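PDB 7BVW: AT5G66160 protein from Arabidopsis thaliana, which probably acts as a sorting receptor for traffic to the protein storage vacuole and, through the RING-H2 domain present here, functions as an E3 ligase. Local coordinates for residues R45-Q50 and H74-E79; K9-L14 and S60-W65; P15-T20 and Q50-L55. One frame throughout, in Å; residues are numbered along the deposited sequence.

Overall arrangement
From the N terminus, segment 9-14, the last part of helix 8-11 and the turn after it, packs on helix 55-65, so interaction 2 closes a long loop that takes in most of the RING-H2 domain. Inside that loop nests interaction 3, where strand 16-18 meets strand 52-54 and the first residue of the following helix across strand 43-46, the middle strand of the antiparallel sheet. Interaction 1 starts on that middle strand and ties the zinc-binding turn after it to the tail at 74-79; along the chain it crosses both of the others. Gln50 belongs to interactions 1 and 3, which share a zinc ion, while Leu47 and Leu14 join interactions 1 and 2.

Interaction 1: residues R45-Q50 and H74-E79. With ZN (zinc ion), chain D.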
loop_
_atom_site.group_PDB
_atom_site.type_symbol
_atom_site.label_atom_id
_atom_site.label_comp_id
_atom_site.label_asym_id
_atom_site.label_seq_id
_atom_site.Cartn_x
_atom_site.Cartn_y
_atom_site.Cartn_z
ATOM N N ARG A 45 0.286 -4.113 2.400
ATOM C CA ARG A 45 1.421 -3.218 2.553
ATOM C C ARG A 45 0.973 -1.937 3.236
ATOM O O ARG A 45 -0.190 -1.534 3.138
ATOM C CB ARG A 45 2.070 -2.876 1.207
ATOM C CG ARG A 45 3.176 -3.822 0.774
ATOM C CD ARG A 45 4.174 -3.106 -0.124
ATOM N NE ARG A 45 4.743 -3.982 -1.146
ATOM C CZ ARG A 45 5.716 -4.860 -0.926
ATOM N NH1 ARG A 45 6.230 -4.994 0.289
ATOM N NH2 ARG A 45 6.168 -5.613 -1.921
ATOM N N LEU A 46 1.911 -1.297 3.926
ATOM C CA LEU A 46 1.653 -0.062 4.650
ATOM C C LEU A 46 2.490 1.065 4.061
ATOM O O LEU A 46 3.692 0.897 3.832
ATOM C CB LEU A 46 1.966 -0.221 6.139
ATOM C CG LEU A 46 1.644 1.002 6.993
ATOM C CD1 LEU A 46 0.146 1.261 6.992
ATOM C CD2 LEU A 46 2.171 0.830 8.411
ATOM N N LEU A 47 1.851 2.203 3.819
ATOM C CA LEU A 47 2.500 3.426 3.378
ATOM C C LEU A 47 2.794 4.323 4.571
ATOM O O LEU A 47 2.127 4.233 5.605
ATOM C CB LEU A 47 1.611 4.164 2.369
ATOM C CG LEU A 47 1.333 3.453 1.038
ATOM C CD1 LEU A 47 0.647 4.393 0.052
ATOM C CD2 LEU A 47 2.619 2.889 0.439
ATOM N N PRO A 48 3.790 5.207 4.467
ATOM C CA PRO A 48 4.152 6.041 5.628
ATOM C C PRO A 48 3.040 6.961 6.096
ATOM O O PRO A 48 3.069 7.397 7.253
ATOM C CB PRO A 48 5.364 6.837 5.125
ATOM C CG PRO A 48 5.254 6.806 3.640
ATOM C CD PRO A 48 4.665 5.466 3.312
ATOM N N CYS A 49 2.062 7.265 5.245
ATOM C CA CYS A 49 0.929 8.095 5.629
ATOM C C CYS A 49 -0.102 7.343 6.460
ATOM O O CYS A 49 -1.136 7.930 6.805
ATOM C CB CYS A 49 0.264 8.674 4.381
ATOM S SG CYS A 49 -0.133 7.421 3.146
ATOM N N GLN A 50 0.158 6.066 6.771
ATOM C CA GLN A 50 -0.645 5.199 7.638
ATOM C C GLN A 50 -1.856 4.596 6.934
ATOM O O GLN A 50 -2.805 4.169 7.600
ATOM C CB GLN A 50 -1.109 5.914 8.915
ATOM C CG GLN A 50 0.021 6.474 9.767
ATOM C CD GLN A 50 1.035 5.420 10.150
ATOM O OE1 GLN A 50 0.774 4.568 11.000
ATOM N NE2 GLN A 50 2.201 5.466 9.518
ATOM N N HIS A 74 -0.393 11.642 -0.340
ATOM C CA HIS A 74 0.915 11.892 0.251
ATOM C C HIS A 74 2.009 11.467 -0.719
ATOM O O HIS A 74 2.098 10.295 -1.093
ATOM C CB HIS A 74 1.048 11.140 1.574
ATOM C CG HIS A 74 2.459 11.006 2.058
ATOM N ND1 HIS A 74 3.082 11.971 2.818
ATOM C CD2 HIS A 74 3.367 10.015 1.889
ATOM C CE1 HIS A 74 4.313 11.580 3.099
ATOM N NE2 HIS A 74 4.511 10.398 2.546
ATOM N N ASP A 75 2.843 12.419 -1.122
ATOM C CA ASP A 75 3.838 12.170 -2.154
ATOM C C ASP A 75 5.051 11.450 -1.586
ATOM O O ASP A 75 5.540 11.775 -0.501
ATOM C CB ASP A 75 4.269 13.484 -2.801
ATOM C CG ASP A 75 3.147 14.143 -3.568
ATOM O OD1 ASP A 75 2.370 13.413 -4.222
ATOM O OD2 ASP A 75 3.036 15.383 -3.512
ATOM N N ILE A 76 5.539 10.473 -2.340
ATOM C CA ILE A 76 6.703 9.682 -1.965
ATOM C C ILE A 76 7.869 10.095 -2.851
ATOM O O ILE A 76 7.764 10.057 -4.084
ATOM C CB ILE A 76 6.419 8.177 -2.099
ATOM C CG1 ILE A 76 5.266 7.773 -1.182
ATOM C CG2 ILE A 76 7.671 7.369 -1.795
ATOM C CD1 ILE A 76 4.808 6.347 -1.381
ATOM N N ARG A 77 8.976 10.494 -2.224
ATOM C CA ARG A 77 10.216 10.826 -2.927
ATOM C C ARG A 77 10.003 11.968 -3.922
ATOM O O ARG A 77 10.182 11.822 -5.133
ATOM C CB ARG A 77 10.797 9.591 -3.623
ATOM C CG ARG A 77 11.235 8.503 -2.665
ATOM C CD ARG A 77 11.819 7.315 -3.404
ATOM N NE ARG A 77 13.103 7.627 -4.023
ATOM C CZ ARG A 77 14.269 7.586 -3.387
ATOM N NH1 ARG A 77 14.321 7.249 -2.106
ATOM N NH2 ARG A 77 15.385 7.886 -4.034
ATOM N N THR A 78 9.606 13.120 -3.382
ATOM C CA THR A 78 9.581 14.334 -4.189
ATOM C C THR A 78 10.997 14.788 -4.518
ATOM O O THR A 78 11.309 15.101 -5.673
ATOM C CB THR A 78 8.808 15.433 -3.457
ATOM O OG1 THR A 78 7.401 15.172 -3.552
ATOM C CG2 THR A 78 9.115 16.795 -4.057
ATOM N N GLU A 79 11.870 14.821 -3.515
ATOM C CA GLU A 79 13.288 15.083 -3.701
ATOM C C GLU A 79 14.082 13.861 -3.263
ATOM O O GLU A 79 13.665 13.118 -2.369
ATOM C CB GLU A 79 13.741 16.318 -2.912
HETATM ZN ZN ZN D . -2.259 7.926 2.484
#
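The imidazole of His74 lies against Cys49 and Pro48, two residues of the turn that brings a zinc ligand into one of the two four-ligand zinc sites of this RING-H2 finger. Cys49 SG binds the zinc ion at 2.3 Å, and His51, Cys69 and Cys72 complete the site. His74 follows shortly after the last of these ligands, and the contact lays the outgoing chain back over the metal-binding turn.

Two methylenes do the touching beside the metal: Cys49 CB and His74 CB approach to 3.8 Å. With CG anti to the backbone N (chi1 163°), the His74 ring swings from there across to Pro48, its NE2 coming 3.8 Å from Pro48 CG. The proline and histidine side chains cross at about a right angle, and both Pro48 and Cys49 reach the imidazole obliquely. The Cys49 sulfur stands 5.2 Å from the centroid of the His74 ring and points to the zinc ion. With an alanine in place of His74 the ring is gone, and Pro48 CG is likely to lose its partner, uncovering that side of the turn.

Further along the tail, Ile76 extends its CD1 toward Leu47 CD2, a looser apolar contact at 4.5 Å. Leu47 is buried, packing also on Ile58 and Leu62 of helix 55-65, and Ile76 touches Leu6 near the N terminus, so the tail borders the hydrophobic interior here.

The turn itself is type I, from Leu47 to Gln50, closed by Gln50 N to Leu47 O. A second bond reinforces it from the side chain: Gln50 NE2 donates to Pro48 O at 3.1 Å, nearly straight at 168°, with the donor above the carbonyl plane rather than on a lone pair.

Interaction 2: residues K9-L14 and S60-W65; sequences KLVHTL and SWLTKW
This is apolar packing between the short N-terminal helix 8-11, with the turn that follows, and the long helix 55-65, partly buried and built from methyl and methylene groups. Val11 is the central residue and uses both branches. Its CG2 reaches between two successive residues of the long helix, 3.9 Å from Thr63 CG2 and 4.1 Å from Leu62 CB, while CG1 faces Leu62 CD1. The split follows from the valine torsion: CG1 is anti to the backbone N (chi1 -180°) and CG2 anti to the carbonyl carbon.

Thr63 offers its methyl to Val11 and keeps its hydroxyl for its own helix, where OG1 is hydrogen-bonded to Asp59 O. Leu62, in turn, receives a second visitor: Leu14 CD1 meets Leu62 CD1 at 3.9 Å, the two side chains at about a right angle.

Helix 55-65 is the principal helix of the RING-H2 finger, running on from the strand that carries zinc ligand His54; the contact joins the N-terminal segment to it. A type I turn from Val11 to Leu14 places both apolar residues against that helix. Leu10 O accepts two bonds from Thr13, one from N and one from OG1, the latter at 2.7 Å, in the carbonyl plane and on a lone pair.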
loop_
_atom_site.group_PDB
_atom_site.type_symbol
_atom_site.label_atom_id
_atom_site.label_comp_id
_atom_site.label_asym_id
_atom_site.label_seq_id
_atom_site.Cartn_x
_atom_site.Cartn_y
_atom_site.Cartn_z
ATOM N N LYS A 9 12.121 -1.996 -7.179
ATOM C CA LYS A 9 13.030 -2.470 -6.141
ATOM C C LYS A 9 12.889 -1.656 -4.861
ATOM O O LYS A 9 13.119 -2.178 -3.764
ATOM C CB LYS A 9 14.472 -2.421 -6.643
ATOM N N LEU A 10 12.508 -0.383 -4.980
ATOM C CA LEU A 10 12.260 0.439 -3.802
ATOM C C LEU A 10 10.895 0.138 -3.196
ATOM O O LEU A 10 10.765 0.017 -1.974
ATOM C CB LEU A 10 12.368 1.919 -4.165
ATOM C CG LEU A 10 13.503 2.688 -3.488
ATOM C CD1 LEU A 10 14.847 2.110 -3.885
ATOM C CD2 LEU A 10 13.430 4.163 -3.840
ATOM N N VAL A 11 9.868 0.013 -4.042
ATOM C CA VAL A 11 8.518 -0.257 -3.553
ATOM C C VAL A 11 8.471 -1.569 -2.783
ATOM O O VAL A 11 7.724 -1.699 -1.803
ATOM C CB VAL A 11 7.521 -0.259 -4.729
ATOM C CG1 VAL A 11 6.102 -0.531 -4.240
ATOM C CG2 VAL A 11 7.586 1.061 -5.473
ATOM N N HIS A 12 9.276 -2.550 -3.190
ATOM C CA HIS A 12 9.269 -3.871 -2.578
ATOM C C HIS A 12 9.915 -3.900 -1.196
ATOM O O HIS A 12 9.865 -4.942 -0.534
ATOM C CB HIS A 12 9.965 -4.873 -3.506
ATOM C CG HIS A 12 9.262 -5.070 -4.813
ATOM N ND1 HIS A 12 9.858 -5.672 -5.901
ATOM C CD2 HIS A 12 8.010 -4.740 -5.207
ATOM C CE1 HIS A 12 9.003 -5.704 -6.908
ATOM N NE2 HIS A 12 7.873 -5.145 -6.511
ATOM N N THR A 13 10.511 -2.796 -0.743
ATOM C CA THR A 13 11.046 -2.724 0.610
ATOM C C THR A 13 10.052 -2.139 1.607
ATOM O O THR A 13 10.329 -2.152 2.812
ATOM C CB THR A 13 12.334 -1.891 0.640
ATOM O OG1 THR A 13 12.035 -0.533 0.289
ATOM C CG2 THR A 13 13.361 -2.452 -0.333
ATOM N N LEU A 14 8.918 -1.627 1.131
ATOM C CA LEU A 14 7.898 -1.098 2.022
ATOM C C LEU A 14 7.409 -2.189 2.974
ATOM O O LEU A 14 7.403 -3.374 2.625
ATOM C CB LEU A 14 6.727 -0.542 1.217
ATOM C CG LEU A 14 6.889 0.873 0.659
ATOM C CD1 LEU A 14 5.804 1.162 -0.361
ATOM C CD2 LEU A 14 6.840 1.898 1.785
ATOM N N SER A 60 1.192 -2.223 -7.802
ATOM C CA SER A 60 0.818 -1.844 -9.159
ATOM C C SER A 60 0.668 -0.335 -9.283
ATOM O O SER A 60 1.125 0.268 -10.261
ATOM C CB SER A 60 -0.481 -2.548 -9.553
ATOM O OG SER A 60 -1.101 -1.894 -10.646
ATOM N N TRP A 61 0.027 0.292 -8.294
ATOM C CA TRP A 61 -0.218 1.730 -8.359
ATOM C C TRP A 61 1.087 2.515 -8.335
ATOM O O TRP A 61 1.277 3.450 -9.119
ATOM C CB TRP A 61 -1.121 2.163 -7.205
ATOM C CG TRP A 61 -1.267 3.650 -7.108
ATOM C CD1 TRP A 61 -0.632 4.484 -6.233
ATOM C CD2 TRP A 61 -2.090 4.485 -7.931
ATOM N NE1 TRP A 61 -1.015 5.785 -6.455
ATOM C CE2 TRP A 61 -1.912 5.812 -7.490
ATOM C CE3 TRP A 61 -2.965 4.239 -8.992
ATOM C CZ2 TRP A 61 -2.574 6.889 -8.074
ATOM C CZ3 TRP A 61 -3.621 5.308 -9.571
ATOM C CH2 TRP A 61 -3.421 6.618 -9.111
ATOM N N LEU A 62 2.001 2.146 -7.439
ATOM C CA LEU A 62 3.213 2.933 -7.243
ATOM C C LEU A 62 4.240 2.718 -8.349
ATOM O O LEU A 62 5.053 3.613 -8.608
ATOM C CB LEU A 62 3.835 2.610 -5.881
ATOM C CG LEU A 62 3.067 3.084 -4.644
ATOM C CD1 LEU A 62 3.841 2.772 -3.368
ATOM C CD2 LEU A 62 2.771 4.572 -4.747
ATOM N N THR A 63 4.236 1.556 -9.003
ATOM C CA THR A 63 5.229 1.280 -10.035
ATOM C C THR A 63 4.761 1.665 -11.432
ATOM O O THR A 63 5.596 1.911 -12.312
ATOM C CB THR A 63 5.613 -0.204 -10.029
ATOM O OG1 THR A 63 4.447 -1.009 -10.240
ATOM C CG2 THR A 63 6.250 -0.584 -8.701
ATOM N N LYS A 64 3.452 1.729 -11.658
ATOM C CA LYS A 64 2.918 1.965 -12.992
ATOM C C LYS A 64 2.141 3.265 -13.141
ATOM O O LYS A 64 2.160 3.853 -14.225
ATOM C CB LYS A 64 2.012 0.799 -13.412
ATOM C CG LYS A 64 2.729 -0.539 -13.533
ATOM C CD LYS A 64 1.778 -1.641 -13.979
ATOM C CE LYS A 64 2.478 -2.993 -14.010
ATOM N NZ LYS A 64 1.555 -4.084 -14.428
ATOM N N TRP A 65 1.475 3.740 -12.092
ATOM C CA TRP A 65 0.502 4.814 -12.252
ATOM C C TRP A 65 0.842 6.087 -11.495
ATOM O O TRP A 65 0.645 7.181 -12.032
ATOM C CB TRP A 65 -0.890 4.323 -11.825
ATOM C CG TRP A 65 -1.415 3.214 -12.686
ATOM C CD1 TRP A 65 -1.242 1.873 -12.494
ATOM C CD2 TRP A 65 -2.192 3.350 -13.885
ATOM N NE1 TRP A 65 -1.867 1.167 -13.494
ATOM C CE2 TRP A 65 -2.457 2.050 -14.360
ATOM C CE3 TRP A 65 -2.692 4.445 -14.600
ATOM C CZ2 TRP A 65 -3.199 1.816 -15.514
ATOM C CZ3 TRP A 65 -3.430 4.210 -15.745
ATOM C CH2 TRP A 65 -3.678 2.906 -16.189
#

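Interaction 3: residues P15-T20 and Q50-L55. With ZN (zinc ion), chain D; ZN (zinc ion), chain C.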
loop_
_atom_site.group_PDB
_atom_site.type_symbol
_atom_site.label_atom_id
_atom_site.label_comp_id
_atom_site.label_asym_id
_atom_site.label_seq_id
_atom_site.Cartn_x
_atom_site.Cartn_y
_atom_site.Cartn_z
ATOM N N PRO A 15 7.000 -1.818 4.188
ATOM C CA PRO A 15 6.539 -2.825 5.149
ATOM C C PRO A 15 5.311 -3.563 4.638
ATOM O O PRO A 15 4.414 -2.975 4.029
ATOM C CB PRO A 15 6.217 -2.000 6.401
ATOM C CG PRO A 15 6.994 -0.735 6.235
ATOM C CD PRO A 15 6.997 -0.463 4.765
ATOM N N CYS A 16 5.281 -4.869 4.892
ATOM C CA CYS A 16 4.165 -5.711 4.493
ATOM C C CYS A 16 3.805 -6.648 5.636
ATOM O O CYS A 16 4.653 -7.005 6.458
ATOM C CB CYS A 16 4.487 -6.524 3.230
ATOM S SG CYS A 16 5.729 -7.815 3.457
ATOM N N PHE A 17 2.536 -7.047 5.675
ATOM C CA PHE A 17 2.027 -7.886 6.749
ATOM C C PHE A 17 0.817 -8.660 6.242
ATOM O O PHE A 17 0.258 -8.360 5.184
ATOM C CB PHE A 17 1.680 -7.050 7.988
ATOM C CG PHE A 17 0.684 -5.953 7.728
ATOM C CD1 PHE A 17 1.085 -4.740 7.191
ATOM C CD2 PHE A 17 -0.653 -6.131 8.039
ATOM C CE1 PHE A 17 0.170 -3.731 6.957
ATOM C CE2 PHE A 17 -1.571 -5.126 7.810
ATOM C CZ PHE A 17 -1.161 -3.924 7.266
ATOM N N THR A 18 0.420 -9.670 7.014
ATOM C CA THR A 18 -0.700 -10.536 6.673
ATOM C C THR A 18 -1.946 -10.103 7.439
ATOM O O THR A 18 -1.869 -9.762 8.623
ATOM C CB THR A 18 -0.368 -12.000 6.989
ATOM O OG1 THR A 18 0.750 -12.426 6.199
ATOM C CG2 THR A 18 -1.557 -12.901 6.693
ATOM N N PHE A 19 -3.091 -10.112 6.755
ATOM C CA PHE A 19 -4.357 -9.720 7.373
ATOM C C PHE A 19 -4.829 -10.837 8.297
ATOM O O PHE A 19 -5.421 -11.822 7.853
ATOM C CB PHE A 19 -5.401 -9.410 6.305
ATOM C CG PHE A 19 -6.657 -8.782 6.850
ATOM C CD1 PHE A 19 -6.736 -7.411 7.044
ATOM C CD2 PHE A 19 -7.755 -9.562 7.173
ATOM C CE1 PHE A 19 -7.888 -6.832 7.548
ATOM C CE2 PHE A 19 -8.908 -8.989 7.675
ATOM C CZ PHE A 19 -8.976 -7.622 7.862
ATOM N N THR A 20 -4.563 -10.686 9.589
ATOM C CA THR A 20 -4.995 -11.627 10.613
ATOM C C THR A 20 -5.788 -10.883 11.684
ATOM O O THR A 20 -6.107 -9.699 11.538
ATOM C CB THR A 20 -3.795 -12.355 11.226
ATOM O OG1 THR A 20 -2.836 -11.393 11.684
ATOM C CG2 THR A 20 -3.140 -13.262 10.195
ATOM N N GLN A 50 0.158 6.066 6.771
ATOM C CA GLN A 50 -0.645 5.199 7.638
ATOM C C GLN A 50 -1.856 4.596 6.934
ATOM O O GLN A 50 -2.805 4.169 7.600
ATOM C CB GLN A 50 -1.109 5.914 8.915
ATOM C CG GLN A 50 0.021 6.474 9.767
ATOM C CD GLN A 50 1.035 5.420 10.150
ATOM O OE1 GLN A 50 0.774 4.568 11.000
ATOM N NE2 GLN A 50 2.201 5.466 9.518
ATOM N N HIS A 51 -1.851 4.528 5.605
ATOM C CA HIS A 51 -2.887 3.831 4.851
ATOM C C HIS A 51 -2.338 2.512 4.326
ATOM O O HIS A 51 -1.215 2.457 3.814
ATOM C CB HIS A 51 -3.399 4.680 3.685
ATOM C CG HIS A 51 -4.086 5.938 4.112
ATOM N ND1 HIS A 51 -3.596 7.191 3.813
ATOM C CD2 HIS A 51 -5.224 6.140 4.818
ATOM C CE1 HIS A 51 -4.404 8.109 4.310
ATOM N NE2 HIS A 51 -5.400 7.498 4.926
ATOM N N ALA A 52 -3.136 1.455 4.451
ATOM C CA ALA A 52 -2.734 0.123 4.033
ATOM C C ALA A 52 -3.575 -0.344 2.851
ATOM O O ALA A 52 -4.713 0.089 2.655
ATOM C CB ALA A 52 -2.852 -0.875 5.188
ATOM N N PHE A 53 -2.987 -1.237 2.058
ATOM C CA PHE A 53 -3.644 -1.755 0.868
ATOM C C PHE A 53 -3.252 -3.210 0.678
ATOM O O PHE A 53 -2.324 -3.711 1.317
ATOM C CB PHE A 53 -3.262 -0.961 -0.389
ATOM C CG PHE A 53 -3.418 0.526 -0.250
ATOM C CD1 PHE A 53 -2.396 1.299 0.278
ATOM C CD2 PHE A 53 -4.576 1.155 -0.670
ATOM C CE1 PHE A 53 -2.538 2.669 0.401
ATOM C CE2 PHE A 53 -4.720 2.524 -0.549
ATOM C CZ PHE A 53 -3.698 3.282 -0.014
ATOM N N HIS A 54 -3.971 -3.886 -0.216
ATOM C CA HIS A 54 -3.470 -5.129 -0.783
ATOM C C HIS A 54 -2.071 -4.894 -1.338
ATOM O O HIS A 54 -1.824 -3.894 -2.019
ATOM C CB HIS A 54 -4.405 -5.626 -1.893
ATOM C CG HIS A 54 -5.625 -6.337 -1.394
ATOM N ND1 HIS A 54 -6.872 -6.154 -1.952
ATOM C CD2 HIS A 54 -5.784 -7.246 -0.405
ATOM C CE1 HIS A 54 -7.749 -6.912 -1.320
ATOM N NE2 HIS A 54 -7.115 -7.585 -0.375
ATOM N N LEU A 55 -1.151 -5.809 -1.024
ATOM C CA LEU A 55 0.228 -5.663 -1.483
ATOM C C LEU A 55 0.293 -5.550 -3.003
ATOM O O LEU A 55 0.965 -4.663 -3.542
ATOM C CB LEU A 55 1.071 -6.838 -0.986
ATOM C CG LEU A 55 2.556 -6.855 -1.364
ATOM C CD1 LEU A 55 3.370 -7.386 -0.199
ATOM C CD2 LEU A 55 2.816 -7.697 -2.616
HETATM ZN ZN ZN D . -2.259 7.926 2.484
HETATM ZN ZN ZN C . -6.849 -4.331 -3.321
#
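The three-stranded antiparallel sheet of this RING-H2 domain structure is where this contact belongs: side chains of outer strand 16-18 reach across the middle strand, 43-46, to Ala52 of the other outer strand and to Leu55 at the start of helix 55-65.

Cys16 CB sits 3.7 Å from Leu55 CD1, so it is the methylene of the cysteine that meets the leucine methyl. Leu55 can extend this far because its CG lies anti to the backbone N (chi1 -180°), carrying the branch out from the start of helix 55-65. Phe17 starts off with its CB pointing away from the opposing segment, yet chi1 of 57° turns the ring back, and CZ finishes 4.1 Å from Ala52 CB. The methyl lies at the ring edge, near the ring plane, and not over a face.

Between these apolar touches and just before them, segment 50-55 supplies a ligand to each of two zinc ions. His51 ND1 binds one at 2.0 Å, together with Cys49, Cys69 and Cys72. His54 ND1 binds the other at 2.3 Å, with Cys31, Cys34 and Cys57 completing that site; its NE2 is hydrogen-bonded to Glu42 OE1, a second-shell bond that, with the zinc at ND1, holds the imidazole's rotation. Segment 50-55 thus links the two metal sites of the cross-brace, the interleaved zinc arrangement that defines RING domains.

Backbone bonds from Phe17 to Leu44 and from Phe53 to Arg45 hold each outer strand to strand 43-46. Arg45 of that strand also packs on both Cys16 and Leu55, while Phe17 rests against Ala23 and Ala27 of helix 21-27 and His54 stands at the N-cap of helix 55-65.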